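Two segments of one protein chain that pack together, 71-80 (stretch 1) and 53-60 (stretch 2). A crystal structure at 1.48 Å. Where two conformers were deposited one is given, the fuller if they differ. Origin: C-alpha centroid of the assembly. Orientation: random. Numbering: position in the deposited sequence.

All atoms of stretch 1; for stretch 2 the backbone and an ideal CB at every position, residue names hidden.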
# COMPACT_ATOMS: atom_id res chain seq x y z
N GLU A 71 -1.28 -24.63 -17.11
CA GLU A 71 0.07 -24.89 -16.60
C GLU A 71 0.38 -24.02 -15.37
O GLU A 71 0.89 -24.52 -14.36
CB GLU A 71 1.13 -24.67 -17.67
CG GLU A 71 2.55 -25.02 -17.18
CD GLU A 71 3.64 -24.89 -18.24
OE1 GLU A 71 4.83 -24.88 -17.84
OE2 GLU A 71 3.34 -24.78 -19.45
N ARG A 72 0.05 -22.74 -15.48
CA ARG A 72 0.27 -21.78 -14.39
C ARG A 72 -0.45 -22.21 -13.12
O ARG A 72 0.15 -22.26 -12.05
CB ARG A 72 -0.17 -20.37 -14.83
CG ARG A 72 0.35 -19.22 -13.94
CD ARG A 72 -0.16 -17.86 -14.41
NE ARG A 72 -1.62 -17.80 -14.44
CZ ARG A 72 -2.35 -17.55 -15.52
NH1 ARG A 72 -1.78 -17.29 -16.70
NH2 ARG A 72 -3.67 -17.53 -15.42
N GLU A 73 -1.73 -22.56 -13.26
CA GLU A 73 -2.52 -22.96 -12.09
C GLU A 73 -2.04 -24.27 -11.48
O GLU A 73 -1.99 -24.40 -10.26
CB GLU A 73 -4.03 -22.94 -12.38
CG GLU A 73 -4.51 -21.53 -12.79
CD GLU A 73 -6.02 -21.36 -12.86
OE1 GLU A 73 -6.48 -20.20 -12.73
OE2 GLU A 73 -6.73 -22.38 -13.05
N SER A 74 -1.65 -25.24 -12.32
CA SER A 74 -1.14 -26.49 -11.76
C SER A 74 0.16 -26.30 -10.97
O SER A 74 0.36 -26.94 -9.93
CB SER A 74 -0.99 -27.57 -12.85
OG SER A 74 -0.04 -27.19 -13.82
N LYS A 75 1.02 -25.39 -11.43
CA LYS A 75 2.31 -25.12 -10.77
C LYS A 75 2.16 -24.18 -9.58
O LYS A 75 2.81 -24.35 -8.54
CB LYS A 75 3.27 -24.52 -11.81
CG LYS A 75 4.73 -24.83 -11.60
CD LYS A 75 5.55 -24.45 -12.83
CE LYS A 75 5.44 -25.50 -13.94
NZ LYS A 75 6.62 -25.50 -14.86
N PHE A 76 1.29 -23.18 -9.72
CA PHE A 76 1.28 -22.08 -8.75
C PHE A 76 -0.04 -21.75 -8.08
O PHE A 76 -0.08 -20.86 -7.23
CB PHE A 76 1.81 -20.82 -9.42
CG PHE A 76 3.22 -20.95 -9.89
CD1 PHE A 76 4.25 -21.14 -8.97
CD2 PHE A 76 3.52 -20.89 -11.26
CE1 PHE A 76 5.56 -21.26 -9.40
CE2 PHE A 76 4.87 -21.00 -11.69
CZ PHE A 76 5.87 -21.20 -10.76
N GLY A 77 -1.11 -22.45 -8.45
CA GLY A 77 -2.44 -22.13 -7.94
C GLY A 77 -3.09 -20.94 -8.63
O GLY A 77 -2.62 -20.47 -9.68
N LYS A 78 -4.18 -20.46 -8.03
CA LYS A 78 -5.00 -19.39 -8.61
C LYS A 78 -4.35 -17.99 -8.57
O LYS A 78 -3.71 -17.63 -7.57
CB LYS A 78 -6.37 -19.35 -7.90
CG LYS A 78 -7.27 -20.58 -8.21
CD LYS A 78 -8.15 -20.33 -9.44
CE LYS A 78 -9.34 -21.32 -9.54
NZ LYS A 78 -9.04 -22.66 -10.20
N ASP A 79 -4.52 -17.23 -9.66
CA ASP A 79 -3.98 -15.88 -9.84
C ASP A 79 -4.37 -15.01 -8.64
O ASP A 79 -3.61 -14.13 -8.22
CB ASP A 79 -4.53 -15.24 -11.12
CG ASP A 79 -3.45 -14.68 -12.07
OD1 ASP A 79 -3.83 -13.92 -12.99
OD2 ASP A 79 -2.25 -14.99 -11.95
N ARG A 80 -5.57 -15.24 -8.08
CA ARG A 80 -6.06 -14.38 -6.99
C ARG A 80 -5.19 -14.46 -5.72
O ARG A 80 -5.21 -13.54 -4.90
CB ARG A 80 -7.53 -14.69 -6.65
CG ARG A 80 -7.88 -16.17 -6.41
CD ARG A 80 -9.40 -16.34 -6.12
NE ARG A 80 -10.23 -15.49 -6.99
CZ ARG A 80 -10.68 -15.85 -8.20
NH1 ARG A 80 -10.41 -17.05 -8.70
NH2 ARG A 80 -11.41 -15.00 -8.91
N UNK A 53 1.35 -7.18 -8.51
CA UNK A 53 0.64 -7.73 -9.66
C UNK A 53 0.41 -9.23 -9.52
O UNK A 53 1.02 -9.91 -8.68
CB UNK A 53 1.42 -7.44 -10.95
N UNK A 54 -0.51 -9.75 -10.35
CA UNK A 54 -0.76 -11.17 -10.36
C UNK A 54 0.36 -11.95 -11.05
O UNK A 54 1.24 -11.38 -11.69
CB UNK A 54 -2.10 -11.45 -11.05
N UNK A 55 0.31 -13.28 -10.91
CA UNK A 55 1.28 -14.12 -11.56
C UNK A 55 1.17 -14.06 -13.08
O UNK A 55 2.17 -13.91 -13.76
CB UNK A 55 1.12 -15.56 -11.08
N UNK A 56 -0.06 -14.09 -13.59
CA UNK A 56 -0.20 -13.93 -15.06
C UNK A 56 0.42 -12.62 -15.56
O UNK A 56 1.13 -12.60 -16.59
CB UNK A 56 -1.68 -13.98 -15.46
N UNK A 57 0.21 -11.53 -14.80
CA UNK A 57 0.86 -10.26 -15.14
C UNK A 57 2.37 -10.26 -15.06
O UNK A 57 3.07 -9.60 -15.83
CB UNK A 57 0.33 -9.16 -14.22
N UNK A 58 2.89 -11.03 -14.11
CA UNK A 58 4.31 -11.19 -14.02
C UNK A 58 4.87 -11.84 -15.31
O UNK A 58 5.95 -11.45 -15.79
CB UNK A 58 4.66 -12.03 -12.79
N UNK A 59 4.18 -12.87 -15.83
CA UNK A 59 4.62 -13.51 -17.08
C UNK A 59 4.53 -12.56 -18.25
O UNK A 59 5.42 -12.48 -19.09
CB UNK A 59 3.79 -14.76 -17.37
N UNK A 60 3.43 -11.80 -18.29
CA UNK A 60 3.23 -10.84 -19.38
C UNK A 60 4.33 -9.79 -19.41
O UNK A 60 4.83 -9.41 -20.47
CB UNK A 60 1.87 -10.16 -19.24

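At position 53 the backbone is extended (phi/psi -128/164) and the ideal CB has no atom of stretch 1 within 5.5 Å. Stretch 1 sets no constraint here, and many side chains would fit; the deposited residue is Val 53, which makes no contact.

Position 54, at -74/169, directly precedes the helix that starts at 55. Its CA lies 5.7 Å from the CA of Asp 79, its CB points toward stretch 1, and the ideal CB is 3.6 Å from Asp 79 OD1. A small polar residue able to cap the helix, Ser, Thr, Asn or Asp, would suit. The residue is Thr 54, chi1 p. Its OG1 accepts from the backbone N of position 57 at 3.2 Å, the N-cap bond, and lies 3.4 Å from Asp 79 OD1.

Position 55 opens the helix. Its CA-to-CB bond points sideways, but the ideal CB lies 4.2 Å from Arg 72 CD, with Phe 76 beyond, so a longer apolar chain such as Leu, Ile or Met could reach these carbons. Leu 55 (t, p) does so: its CD2 packs 3.3 Å from Phe 76 CB, and its CG is 4.2 Å from Arg 72 CD.

Position 56 is the most restricted. The ideal CB points toward stretch 1, only 3.3 Å from Asp 79 OD1 and 3.5 Å from Arg 72 NH1. A small side chain with a donor, Ser or perhaps Thr, is favoured, while Ala or Gly would fit but offer no side-chain donor. Ser 56, chi1 p, donates from OG to Asp 79 OD1 in a very short hydrogen bond of 2.5 Å. Its backbone N donates to Asp 79 OD2 (2.9 Å, 163°), so the carboxylate grips both side chain and backbone in the first turn. Ser 56 CB also lies over one face of the Arg 72 guanidinium, 3.4 Å from NH1.

Positions 57 and 58 have ideal CBs with nothing of stretch 1 within 5.5 Å, so stretch 1 does not discriminate there. They are Gln 57 and Leu 58, neither in contact.

Position 59 points toward stretch 1, yet its ideal CB also has nothing within 5.5 Å. A long or aromatic side chain, such as Tyr, Phe, Met or Leu, could span the gap toward Arg 72 and Phe 76. Tyr 59 (chi1 m) places CD2 4.4 Å from Arg 72 CD and OH 3.5 Å from Phe 76 CE2.

Position 60 is out of reach; it is Glu 60.

Stretch 2 (53-60) VTLSQLYE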
# COMPACT_ATOMS: atom_id res chain seq x y z
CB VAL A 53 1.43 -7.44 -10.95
CG1 VAL A 53 1.64 -5.91 -11.14
CG2 VAL A 53 2.77 -8.18 -10.94
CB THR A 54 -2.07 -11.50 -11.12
OG1 THR A 54 -1.93 -11.12 -12.50
CG2 THR A 54 -3.26 -10.84 -10.46
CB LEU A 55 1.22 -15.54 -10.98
CG LEU A 55 2.33 -16.51 -11.36
CD1 LEU A 55 3.75 -15.95 -11.12
CD2 LEU A 55 2.12 -17.70 -10.47
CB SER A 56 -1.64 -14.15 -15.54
OG SER A 56 -2.49 -13.18 -14.96
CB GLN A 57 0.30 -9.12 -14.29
CG GLN A 57 -0.80 -8.41 -14.98
CD GLN A 57 -0.37 -7.93 -16.39
OE1 GLN A 57 0.67 -7.25 -16.57
NE2 GLN A 57 -1.16 -8.31 -17.40
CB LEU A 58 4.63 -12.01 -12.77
CG LEU A 58 5.79 -11.62 -11.89
CD1 LEU A 58 5.81 -10.16 -11.47
CD2 LEU A 58 5.80 -12.55 -10.71
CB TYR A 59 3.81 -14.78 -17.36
CG TYR A 59 4.34 -16.01 -16.63
CD1 TYR A 59 5.33 -16.82 -17.22
CD2 TYR A 59 3.89 -16.33 -15.34
CE1 TYR A 59 5.83 -17.94 -16.53
CE2 TYR A 59 4.40 -17.44 -14.65
CZ TYR A 59 5.36 -18.25 -15.27
OH TYR A 59 5.86 -19.32 -14.58
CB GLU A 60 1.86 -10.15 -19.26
CG GLU A 60 0.70 -11.05 -19.58
CD GLU A 60 0.72 -11.64 -21.01
OE1 GLU A 60 1.09 -10.92 -21.98
OE2 GLU A 60 0.37 -12.84 -21.14
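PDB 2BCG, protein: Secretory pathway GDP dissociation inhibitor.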